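Local coordinates for protein Lmaj004091aaa (PDB 1XTP) that probably methylates the alpha-amino group of proteins that begin with an X-Pro-Lys sequence, using S-adenosyl-L-methionine as the methyl donor, at residues A[52-57]-A[123-128]; A[65-70]-A[102-107]; A[168-173]-A[209-214]. All blocks are in the same frame, centred on the assembly; numbering follows the deposited sequence.

Interaction 1 (A[52-57]-A[123-128]); sequences KALEYW and EPVKHM. With SAI (S-adenosyl-L-homoselenocysteine), chain B.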
loop_
_atom_site.group_PDB
_atom_site.type_symbol
_atom_site.label_atom_id
_atom_site.label_comp_id
_atom_site.label_asym_id
_atom_site.label_seq_id
_atom_site.Cartn_x
_atom_site.Cartn_y
_atom_site.Cartn_z
ATOM N N LYS A 52 3.568 6.376 -15.648
ATOM C CA LYS A 52 3.928 5.065 -16.188
ATOM C C LYS A 52 3.205 3.921 -15.463
ATOM O O LYS A 52 2.904 2.876 -16.053
ATOM C CB LYS A 52 5.436 4.870 -16.068
ATOM C CG LYS A 52 6.243 5.729 -17.004
ATOM C CD LYS A 52 7.713 5.462 -16.834
ATOM C CE LYS A 52 8.355 6.387 -15.802
ATOM N NZ LYS A 52 9.841 6.180 -15.754
ATOM N N ALA A 53 2.941 4.117 -14.177
ATOM C CA ALA A 53 2.293 3.081 -13.366
ATOM C C ALA A 53 0.816 3.010 -13.707
ATOM O O ALA A 53 0.258 1.920 -13.855
ATOM C CB ALA A 53 2.472 3.388 -11.932
ATOM N N LEU A 54 0.197 4.188 -13.845
ATOM C CA LEU A 54 -1.200 4.317 -14.225
ATOM C C LEU A 54 -1.421 3.801 -15.637
ATOM O O LEU A 54 -2.440 3.210 -15.923
ATOM C CB LEU A 54 -1.649 5.782 -14.137
ATOM C CG LEU A 54 -1.669 6.417 -12.749
ATOM C CD1 LEU A 54 -2.198 7.839 -12.831
ATOM C CD2 LEU A 54 -2.485 5.579 -11.754
ATOM N N GLU A 55 -0.457 4.053 -16.515
ATOM C CA GLU A 55 -0.519 3.559 -17.874
ATOM C C GLU A 55 -0.358 2.049 -17.906
ATOM O O GLU A 55 -1.005 1.373 -18.701
ATOM C CB GLU A 55 0.523 4.245 -18.749
ATOM C CG GLU A 55 0.625 3.703 -20.172
ATOM C CD GLU A 55 -0.690 3.712 -20.954
ATOM O OE1 GLU A 55 -1.651 4.457 -20.631
ATOM O OE2 GLU A 55 -0.745 2.972 -21.944
ATOM N N TYR A 56 0.484 1.519 -17.043
ATOM C CA TYR A 56 0.610 0.070 -16.917
ATOM C C TYR A 56 -0.712 -0.561 -16.484
ATOM O O TYR A 56 -1.140 -1.567 -17.023
ATOM C CB TYR A 56 1.717 -0.290 -15.919
ATOM C CG TYR A 56 1.788 -1.768 -15.613
ATOM C CD1 TYR A 56 2.539 -2.634 -16.410
ATOM C CD2 TYR A 56 1.101 -2.295 -14.531
ATOM C CE1 TYR A 56 2.598 -3.977 -16.130
ATOM C CE2 TYR A 56 1.162 -3.631 -14.235
ATOM C CZ TYR A 56 1.904 -4.465 -15.033
ATOM O OH TYR A 56 1.939 -5.795 -14.729
ATOM N N TRP A 57 -1.367 0.039 -15.504
ATOM C CA TRP A 57 -2.583 -0.556 -14.977
ATOM C C TRP A 57 -3.777 -0.404 -15.884
ATOM O O TRP A 57 -4.720 -1.160 -15.745
ATOM C CB TRP A 57 -2.883 -0.039 -13.583
ATOM C CG TRP A 57 -2.051 -0.760 -12.582
ATOM C CD1 TRP A 57 -0.869 -0.345 -12.055
ATOM C CD2 TRP A 57 -2.310 -2.051 -12.026
ATOM N NE1 TRP A 57 -0.397 -1.273 -11.192
ATOM C CE2 TRP A 57 -1.249 -2.344 -11.163
ATOM C CE3 TRP A 57 -3.345 -2.988 -12.177
ATOM C CZ2 TRP A 57 -1.188 -3.518 -10.418
ATOM C CZ3 TRP A 57 -3.284 -4.175 -11.430
ATOM C CH2 TRP A 57 -2.208 -4.428 -10.571
ATOM N N GLU A 123 -9.358 4.416 -5.718
ATOM C CA GLU A 123 -8.680 3.734 -6.814
ATOM C C GLU A 123 -8.631 4.695 -7.974
ATOM O O GLU A 123 -9.656 5.276 -8.294
ATOM C CB GLU A 123 -9.475 2.485 -7.195
ATOM C CG GLU A 123 -9.074 1.813 -8.505
ATOM C CD GLU A 123 -7.596 1.438 -8.558
ATOM O OE1 GLU A 123 -7.113 0.825 -7.590
ATOM O OE2 GLU A 123 -6.917 1.789 -9.557
ATOM N N PRO A 124 -7.441 4.927 -8.557
ATOM C CA PRO A 124 -7.296 5.888 -9.658
ATOM C C PRO A 124 -7.614 5.374 -11.043
ATOM O O PRO A 124 -7.838 6.179 -11.953
ATOM C CB PRO A 124 -5.802 6.242 -9.588
ATOM C CG PRO A 124 -5.169 4.982 -9.110
ATOM C CD PRO A 124 -6.126 4.414 -8.123
ATOM N N VAL A 125 -7.593 4.058 -11.231
ATOM C CA VAL A 125 -7.836 3.481 -12.556
ATOM C C VAL A 125 -9.297 3.172 -12.772
ATOM O O VAL A 125 -9.893 2.371 -12.059
ATOM C CB VAL A 125 -6.980 2.231 -12.815
ATOM C CG1 VAL A 125 -7.263 1.675 -14.183
ATOM C CG2 VAL A 125 -5.500 2.620 -12.691
ATOM N N LYS A 126 -9.839 3.804 -13.805
ATOM C CA LYS A 126 -11.274 3.865 -14.063
ATOM C C LYS A 126 -11.900 2.497 -14.280
ATOM O O LYS A 126 -12.926 2.188 -13.680
ATOM C CB LYS A 126 -11.538 4.759 -15.289
ATOM C CG LYS A 126 -12.988 5.129 -15.502
ATOM N N HIS A 127 -11.291 1.657 -15.111
ATOM C CA HIS A 127 -11.890 0.339 -15.351
ATOM C C HIS A 127 -11.748 -0.600 -14.151
ATOM O O HIS A 127 -12.490 -1.575 -14.047
ATOM C CB HIS A 127 -11.355 -0.309 -16.623
ATOM C CG HIS A 127 -10.035 -0.981 -16.452
ATOM N ND1 HIS A 127 -8.857 -0.279 -16.338
ATOM C CD2 HIS A 127 -9.706 -2.295 -16.392
ATOM C CE1 HIS A 127 -7.857 -1.132 -16.217
ATOM N NE2 HIS A 127 -8.344 -2.362 -16.249
HETATM N N MSE A 128 -10.800 -0.314 -13.259
HETATM C CA MSE A 128 -10.672 -1.074 -12.008
HETATM C C MSE A 128 -11.804 -0.677 -11.055
HETATM O O MSE A 128 -12.492 -1.535 -10.493
HETATM C CB MSE A 128 -9.320 -0.829 -11.331
HETATM C CG MSE A 128 -8.091 -1.166 -12.163
HETATM SE SE MSE A 128 -7.956 -3.076 -12.511
HETATM C CE MSE A 128 -7.778 -3.667 -10.804
HETATM N N SAI B . -5.167 -3.309 -3.005
HETATM C CA SAI B . -5.853 -4.217 -3.970
HETATM C CB SAI B . -5.263 -4.046 -5.355
HETATM C CG SAI B . -3.787 -4.382 -5.506
HETATM SE SE SAI B . -3.239 -4.087 -7.375
HETATM C C SAI B . -5.708 -5.687 -3.615
HETATM O O SAI B . -4.830 -6.060 -2.837
HETATM O OXT SAI B . -6.441 -6.533 -4.126
HETATM C "C5'" SAI B . -2.521 -2.265 -7.123
HETATM C "C4'" SAI B . -3.574 -1.170 -7.313
HETATM O "O4'" SAI B . -2.980 0.058 -7.008
HETATM C "C3'" SAI B . -4.108 -1.028 -8.730
HETATM O "O3'" SAI B . -5.511 -1.039 -8.732
HETATM C "C2'" SAI B . -3.618 0.309 -9.235
HETATM O "O2'" SAI B . -4.536 0.937 -10.119
HETATM C "C1'" SAI B . -3.491 1.022 -7.912
HETATM N N9 SAI B . -2.612 2.183 -7.924
HETATM C C8 SAI B . -1.503 2.382 -8.714
HETATM N N7 SAI B . -0.983 3.566 -8.400
HETATM C C5 SAI B . -1.739 4.123 -7.407
HETATM C C6 SAI B . -1.642 5.324 -6.709
HETATM N N6 SAI B . -0.657 6.178 -6.995
HETATM N N1 SAI B . -2.578 5.626 -5.734
HETATM C C2 SAI B . -3.619 4.751 -5.453
HETATM N N3 SAI B . -3.697 3.554 -6.144
HETATM C C4 SAI B . -2.769 3.253 -7.093
#

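Interaction 2 (A[65-70]-A[102-107]); sequences SGVLGG and AGIGRI. With SAI (S-adenosyl-L-homoselenocysteine), chain B.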
loop_
_atom_site.group_PDB
_atom_site.type_symbol
_atom_site.label_atom_id
_atom_site.label_comp_id
_atom_site.label_asym_id
_atom_site.label_seq_id
_atom_site.Cartn_x
_atom_site.Cartn_y
_atom_site.Cartn_z
ATOM N N SER A 65 -6.940 -12.160 -10.839
ATOM C CA SER A 65 -5.652 -12.566 -11.383
ATOM C C SER A 65 -4.833 -11.323 -11.734
ATOM O O SER A 65 -3.624 -11.261 -11.471
ATOM C CB SER A 65 -5.843 -13.438 -12.609
ATOM O OG SER A 65 -4.588 -13.943 -13.005
ATOM N N GLY A 66 -5.516 -10.328 -12.294
ATOM C CA GLY A 66 -4.916 -9.037 -12.609
ATOM C C GLY A 66 -4.357 -8.281 -11.412
ATOM O O GLY A 66 -3.264 -7.748 -11.472
ATOM N N VAL A 67 -5.101 -8.215 -10.314
ATOM C CA VAL A 67 -4.613 -7.468 -9.162
ATOM C C VAL A 67 -3.552 -8.263 -8.405
ATOM O O VAL A 67 -2.743 -7.673 -7.703
ATOM C CB VAL A 67 -5.751 -6.955 -8.206
ATOM C CG1 VAL A 67 -6.684 -6.046 -8.963
ATOM C CG2 VAL A 67 -6.510 -8.085 -7.545
ATOM N N LEU A 68 -3.555 -9.586 -8.567
ATOM C CA LEU A 68 -2.637 -10.444 -7.841
ATOM C C LEU A 68 -1.466 -10.880 -8.705
ATOM O O LEU A 68 -0.750 -11.831 -8.368
ATOM C CB LEU A 68 -3.376 -11.655 -7.258
ATOM C CG LEU A 68 -4.421 -11.392 -6.170
ATOM C CD1 LEU A 68 -4.856 -12.697 -5.554
ATOM C CD2 LEU A 68 -3.898 -10.449 -5.092
ATOM N N GLY A 69 -1.277 -10.183 -9.823
ATOM C CA GLY A 69 -0.152 -10.416 -10.713
ATOM C C GLY A 69 -0.062 -11.845 -11.203
ATOM O O GLY A 69 1.022 -12.384 -11.334
ATOM N N GLY A 70 -1.202 -12.449 -11.508
ATOM C CA GLY A 70 -1.242 -13.850 -11.888
ATOM C C GLY A 70 -1.013 -14.831 -10.742
ATOM O O GLY A 70 -0.854 -16.022 -10.988
ATOM N N ALA A 102 -7.624 0.235 -4.212
ATOM C CA ALA A 102 -8.563 -0.883 -4.067
ATOM C C ALA A 102 -8.628 -1.849 -5.241
ATOM O O ALA A 102 -9.025 -2.995 -5.061
ATOM C CB ALA A 102 -9.939 -0.345 -3.797
ATOM N N GLY A 103 -8.259 -1.373 -6.435
ATOM C CA GLY A 103 -8.352 -2.165 -7.641
ATOM C C GLY A 103 -9.794 -2.532 -7.902
ATOM O O GLY A 103 -10.644 -1.652 -8.017
ATOM N N ILE A 104 -10.075 -3.828 -7.985
ATOM C CA ILE A 104 -11.457 -4.299 -8.216
ATOM C C ILE A 104 -12.216 -4.576 -6.918
ATOM O O ILE A 104 -13.264 -5.223 -6.951
ATOM C CB ILE A 104 -11.513 -5.579 -9.090
ATOM C CG1 ILE A 104 -10.833 -6.748 -8.380
ATOM C CG2 ILE A 104 -10.911 -5.325 -10.469
ATOM C CD1 ILE A 104 -11.183 -8.062 -8.977
ATOM N N GLY A 105 -11.665 -4.129 -5.786
ATOM C CA GLY A 105 -12.342 -4.226 -4.486
ATOM C C GLY A 105 -12.223 -5.577 -3.811
ATOM O O GLY A 105 -13.093 -5.955 -3.026
ATOM N N ARG A 106 -11.142 -6.298 -4.109
ATOM C CA ARG A 106 -10.899 -7.635 -3.564
ATOM C C ARG A 106 -10.856 -7.696 -2.037
ATOM O O ARG A 106 -11.456 -8.609 -1.418
ATOM C CB ARG A 106 -9.570 -8.177 -4.112
ATOM C CG ARG A 106 -9.219 -9.611 -3.649
ATOM C CD ARG A 106 -7.791 -9.997 -4.096
ATOM N NE ARG A 106 -6.797 -9.190 -3.385
ATOM C CZ ARG A 106 -6.265 -9.483 -2.201
ATOM N NH1 ARG A 106 -6.566 -10.601 -1.558
ATOM N NH2 ARG A 106 -5.393 -8.647 -1.665
ATOM N N ILE A 107 -10.118 -6.764 -1.425
ATOM C CA ILE A 107 -10.023 -6.728 0.010
ATOM C C ILE A 107 -11.373 -6.302 0.654
ATOM O O ILE A 107 -11.805 -6.875 1.665
ATOM C CB ILE A 107 -8.839 -5.825 0.485
ATOM C CG1 ILE A 107 -7.504 -6.384 -0.046
ATOM C CG2 ILE A 107 -8.814 -5.741 2.040
ATOM C CD1 ILE A 107 -6.317 -5.449 0.114
HETATM N N SAI B . -5.167 -3.309 -3.005
HETATM C CA SAI B . -5.853 -4.217 -3.970
HETATM C CB SAI B . -5.263 -4.046 -5.355
HETATM C CG SAI B . -3.787 -4.382 -5.506
HETATM SE SE SAI B . -3.239 -4.087 -7.375
HETATM C C SAI B . -5.708 -5.687 -3.615
HETATM O O SAI B . -4.830 -6.060 -2.837
HETATM O OXT SAI B . -6.441 -6.533 -4.126
HETATM C "C5'" SAI B . -2.521 -2.265 -7.123
HETATM C "C4'" SAI B . -3.574 -1.170 -7.313
HETATM O "O4'" SAI B . -2.980 0.058 -7.008
HETATM C "C3'" SAI B . -4.108 -1.028 -8.730
HETATM O "O3'" SAI B . -5.511 -1.039 -8.732
HETATM C "C2'" SAI B . -3.618 0.309 -9.235
HETATM O "O2'" SAI B . -4.536 0.937 -10.119
HETATM C "C1'" SAI B . -3.491 1.022 -7.912
HETATM N N9 SAI B . -2.612 2.183 -7.924
HETATM C C8 SAI B . -1.503 2.382 -8.714
HETATM N N7 SAI B . -0.983 3.566 -8.400
HETATM C C5 SAI B . -1.739 4.123 -7.407
HETATM C C6 SAI B . -1.642 5.324 -6.709
HETATM N N6 SAI B . -0.657 6.178 -6.995
HETATM N N1 SAI B . -2.578 5.626 -5.734
HETATM C C2 SAI B . -3.619 4.751 -5.453
HETATM N N3 SAI B . -3.697 3.554 -6.144
HETATM C C4 SAI B . -2.769 3.253 -7.093
#

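Interaction 3 (A[168-173]-A[209-214]); sequences AIYLTD and KEDSSL. With SAI (S-adenosyl-L-homoselenocysteine), chain B.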
loop_
_atom_site.group_PDB
_atom_site.type_symbol
_atom_site.label_atom_id
_atom_site.label_comp_id
_atom_site.label_asym_id
_atom_site.label_seq_id
_atom_site.Cartn_x
_atom_site.Cartn_y
_atom_site.Cartn_z
ATOM N N ALA A 168 1.335 0.984 -1.856
ATOM C CA ALA A 168 2.278 2.049 -1.489
ATOM C C ALA A 168 3.622 1.932 -2.226
ATOM O O ALA A 168 4.460 2.817 -2.125
ATOM C CB ALA A 168 2.472 2.085 -0.012
ATOM N N ILE A 169 3.816 0.844 -2.957
ATOM C CA ILE A 169 4.948 0.683 -3.868
ATOM C C ILE A 169 4.976 1.726 -4.994
ATOM O O ILE A 169 6.044 2.015 -5.540
ATOM C CB ILE A 169 4.999 -0.747 -4.492
ATOM C CG1 ILE A 169 3.739 -1.049 -5.324
ATOM C CG2 ILE A 169 5.151 -1.814 -3.396
ATOM C CD1 ILE A 169 3.858 -2.284 -6.203
ATOM N N TYR A 170 3.820 2.317 -5.305
ATOM C CA TYR A 170 3.681 3.324 -6.364
ATOM C C TYR A 170 3.946 4.752 -5.901
ATOM O O TYR A 170 4.136 5.634 -6.729
ATOM C CB TYR A 170 2.287 3.221 -6.997
ATOM C CG TYR A 170 2.065 1.868 -7.607
ATOM C CD1 TYR A 170 2.806 1.472 -8.701
ATOM C CD2 TYR A 170 1.172 0.957 -7.045
ATOM C CE1 TYR A 170 2.650 0.217 -9.260
ATOM C CE2 TYR A 170 0.980 -0.304 -7.604
ATOM C CZ TYR A 170 1.746 -0.672 -8.701
ATOM O OH TYR A 170 1.620 -1.910 -9.277
ATOM N N LEU A 171 3.962 4.966 -4.589
ATOM C CA LEU A 171 4.241 6.272 -4.026
ATOM C C LEU A 171 5.731 6.592 -3.994
ATOM O O LEU A 171 6.539 5.733 -3.655
ATOM C CB LEU A 171 3.679 6.384 -2.599
ATOM C CG LEU A 171 2.163 6.338 -2.410
ATOM C CD1 LEU A 171 1.802 6.080 -0.936
ATOM C CD2 LEU A 171 1.491 7.632 -2.914
ATOM N N THR A 172 6.091 7.838 -4.322
ATOM C CA THR A 172 7.442 8.318 -3.995
ATOM C C THR A 172 7.571 8.339 -2.486
ATOM O O THR A 172 6.573 8.314 -1.781
ATOM C CB THR A 172 7.719 9.710 -4.506
ATOM O OG1 THR A 172 6.930 10.673 -3.787
ATOM C CG2 THR A 172 7.420 9.796 -5.996
ATOM N N ASP A 173 8.787 8.411 -1.968
ATOM C CA ASP A 173 8.954 8.462 -0.518
ATOM C C ASP A 173 8.345 9.727 0.073
ATOM O O ASP A 173 7.774 9.685 1.175
ATOM C CB ASP A 173 10.432 8.409 -0.125
ATOM C CG ASP A 173 11.014 7.012 -0.174
ATOM O OD1 ASP A 173 10.280 6.036 -0.415
ATOM O OD2 ASP A 173 12.237 6.904 0.018
ATOM N N LYS A 209 10.952 -1.470 -12.999
ATOM C CA LYS A 209 10.872 -0.615 -14.173
ATOM C C LYS A 209 9.743 -1.034 -15.095
ATOM O O LYS A 209 9.517 -0.391 -16.100
ATOM C CB LYS A 209 12.182 -0.658 -14.951
ATOM C CG LYS A 209 13.397 -0.157 -14.147
ATOM C CD LYS A 209 13.349 1.321 -13.840
ATOM C CE LYS A 209 13.524 2.200 -15.075
ATOM N NZ LYS A 209 13.233 3.606 -14.728
ATOM N N GLU A 210 9.039 -2.107 -14.778
ATOM C CA GLU A 210 7.908 -2.512 -15.599
ATOM C C GLU A 210 6.655 -1.707 -15.212
ATOM O O GLU A 210 6.051 -1.072 -16.068
ATOM C CB GLU A 210 7.672 -4.015 -15.469
ATOM C CG GLU A 210 6.953 -4.617 -16.681
ATOM C CD GLU A 210 6.626 -6.096 -16.530
ATOM O OE1 GLU A 210 7.367 -6.820 -15.843
ATOM O OE2 GLU A 210 5.622 -6.541 -17.130
ATOM N N ASP A 211 6.292 -1.700 -13.925
ATOM C CA ASP A 211 5.098 -0.996 -13.465
ATOM C C ASP A 211 5.375 0.332 -12.726
ATOM O O ASP A 211 4.451 0.950 -12.203
ATOM C CB ASP A 211 4.232 -1.921 -12.607
ATOM C CG ASP A 211 4.806 -2.177 -11.230
ATOM O OD1 ASP A 211 5.986 -1.840 -10.957
ATOM O OD2 ASP A 211 4.052 -2.733 -10.403
ATOM N N SER A 212 6.638 0.755 -12.685
ATOM C CA SER A 212 7.046 2.043 -12.085
ATOM C C SER A 212 6.699 2.118 -10.604
ATOM O O SER A 212 5.874 2.928 -10.179
ATOM C CB SER A 212 6.455 3.244 -12.852
ATOM O OG SER A 212 7.132 4.457 -12.533
ATOM N N SER A 213 7.355 1.249 -9.829
ATOM C CA SER A 213 7.085 1.086 -8.405
ATOM C C SER A 213 8.363 0.652 -7.699
ATOM O O SER A 213 9.346 0.286 -8.354
ATOM C CB SER A 213 6.030 0.005 -8.220
ATOM O OG SER A 213 6.524 -1.270 -8.622
ATOM N N LEU A 214 8.368 0.632 -6.368
ATOM C CA LEU A 214 9.525 0.038 -5.703
ATOM C C LEU A 214 9.171 -0.728 -4.432
ATOM O O LEU A 214 8.211 -0.412 -3.724
ATOM C CB LEU A 214 10.631 1.074 -5.432
ATOM C CG LEU A 214 10.489 1.843 -4.130
ATOM C CD1 LEU A 214 11.728 2.656 -3.819
ATOM C CD2 LEU A 214 9.248 2.721 -4.217
HETATM N N SAI B . -5.167 -3.309 -3.005
HETATM C CA SAI B . -5.853 -4.217 -3.970
HETATM C CB SAI B . -5.263 -4.046 -5.355
HETATM C CG SAI B . -3.787 -4.382 -5.506
HETATM SE SE SAI B . -3.239 -4.087 -7.375
HETATM C C SAI B . -5.708 -5.687 -3.615
HETATM O O SAI B . -4.830 -6.060 -2.837
HETATM O OXT SAI B . -6.441 -6.533 -4.126
HETATM C "C5'" SAI B . -2.521 -2.265 -7.123
HETATM C "C4'" SAI B . -3.574 -1.170 -7.313
HETATM O "O4'" SAI B . -2.980 0.058 -7.008
HETATM C "C3'" SAI B . -4.108 -1.028 -8.730
HETATM O "O3'" SAI B . -5.511 -1.039 -8.732
HETATM C "C2'" SAI B . -3.618 0.309 -9.235
HETATM O "O2'" SAI B . -4.536 0.937 -10.119
HETATM C "C1'" SAI B . -3.491 1.022 -7.912
HETATM N N9 SAI B . -2.612 2.183 -7.924
HETATM C C8 SAI B . -1.503 2.382 -8.714
HETATM N N7 SAI B . -0.983 3.566 -8.400
HETATM C C5 SAI B . -1.739 4.123 -7.407
HETATM C C6 SAI B . -1.642 5.324 -6.709
HETATM N N6 SAI B . -0.657 6.178 -6.995
HETATM N N1 SAI B . -2.578 5.626 -5.734
HETATM C C2 SAI B . -3.619 4.751 -5.453
HETATM N N3 SAI B . -3.697 3.554 -6.144
HETATM C C4 SAI B . -2.769 3.253 -7.093
HETATM O O HOH W 1 3.486 5.082 -9.293
#

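Interaction 1 (A[52-57]-A[123-128])
The ribose and adenine part of the cofactor pocket is where Trp57 and Leu54 of helix 49-58 meet Val125 and Pro124, which follow strand 118-123. The direct side-chain contacts are apolar: Trp57 CB lies 3.8 Å from Val125 CG2, and Leu54 CD2 reaches Pro124 CG at the same distance, the two side chains crossing obliquely. His127 CE1 also approaches Trp57 O, to 3.2 Å. Between the segments lies S-adenosyl-L-homoselenocysteine. Its ribose covers one face of the indole, with C3' 3.8 Å above the plane and over its centre, while Tyr56 CD2 sits against the opposite face, nearer the rim. Farther along the indole, Trp57 CH2 approaches the ligand SE to 3.4 Å. From the other segment, Glu123 grips the ribose diol: OE1 accepts from O3', and OE2 accepts from O2' at 2.6 Å. A bend at chi2 (56°) turns CD toward the sugar. Val125 N also donates to Glu123 OE2, on the anti side and 22° out of the carboxylate plane, so this oxygen holds two donors and the acid is steadied by the backbone N of Val125. Pro124 CD comes within 3.2 Å of adenine N3. Outside the segments, Trp57 NE1 pairs with Tyr170 and His127 NE2 with Val60 O. An acidic residue near the C-terminal end of the second strand, clasping both ribose hydroxyls, is a hallmark of Rossmann-like class I methyltransferases.

Interaction 2 (A[65-70]-A[102-107])
Arg106 leaves the backbone extended, CG anti to N (chi1 -178°) and CD anti in turn, before a bend at chi3 (68°) turns NE away from that line; Val67 and Leu68 meet this chain across the contact. Leu68 CD2 lies over one face of the guanidinium, 3.6 Å from Arg106 NE and offset toward the rim, with the two side chains at about a right angle. Val67 CG2 packs 4.1 Å from Arg106 CD, and its other methyl, CG1, lies 4.2 Å from Ile104 CG1. With its face covered by a methyl, the guanidinium turns its edge to the ligand carboxylate: NE donates to OXT at 2.8 Å, and NH2 donates to the ligand O over 2.9 Å in a nearly straight bond (170°). Two bonds from one flat group fix the rotation of the carboxylate, and the opposite charges would be expected to strengthen the hold. NH1 is engaged elsewhere, in a salt bridge with Asp78 and a hydrogen bond with His75, so a second shell positions the arginine. Backbone shape matters as well. Gly103 has positive phi, and a CB there would come within 3.1 Å of Val67 CG1; its CA approaches the ligand O3' to 3.2 Å. The glycine-rich turn 102-105 thus runs from strand 96-100 into helix 106-115, while helix 64-67 closes over it; helix 126-135 borders Val67 and Ile104 through Met128, helix 75-87 touches Leu68 and Arg106, and strand 159-165 meets Arg106 and Ile107 through Gln165.

Interaction 3 (A[168-173]-A[209-214])
Tyr170, packed against Ser213 and Asp211, can be followed outward atom by atom. CB starts beside the adenine, 3.6 Å from the ligand N7. CG stands anti to the carbonyl carbon (chi1 -60°). Beyond it the ligand C8 lies over one ring face, 3.5 Å from CD2, and Ile169 CG1 lies over the opposite one, 3.6 Å above the plane and offset toward the rim. Ser213 CB comes in obliquely toward CD1 and CE1, 3.5 Å from the latter. Ser212 O lies at the ring edge, near its plane. At the tip, OH donates to Asp211 OD2 over 2.8 Å, from above the carboxylate, 42° out of its plane; ring and carboxylate planes stand 68° apart. Next to the tyrosine, Leu214 N donates to Ile169 O at 2.8 Å, tying strand 213-215 to the loop, and a water lies 2.7 Å from Tyr170 O. Since OH also bonds to Trp57 NE1, the hydroxyl is held from two directions. Its proton goes to the carboxylate while its oxygen receives the indole N-H, a short chain of hydrogen bonds from Trp57 through Tyr170 to Asp211, which would be expected to limit the motion of the ring beside the adenine.

In the fold
The three contacts show how separate parts of a chain can converge on one ligand: interactions 1 and 3 both meet the adenine of S-adenosyl-L-homoselenocysteine, interaction 1 also the ribose and SE, and interaction 2 chiefly the amino-acid end but also O3' and SE. Interactions 1 and 2, with centres 12 Å apart, join directly where Glu123 OE1 lies 2.7 Å from Gly103 N, a probable hydrogen bond linking the ribose-binding acid to the glycine-rich turn. Interactions 1 and 3 meet through Trp57 NE1 and Tyr170 OH, 2.9 Å apart, and Tyr56 CD2 packs on Asp211 CB. Segments 65-70/102-107 and 168-173/209-214 do not touch; their nearest atoms are about 7 Å apart, and the ligand spans both.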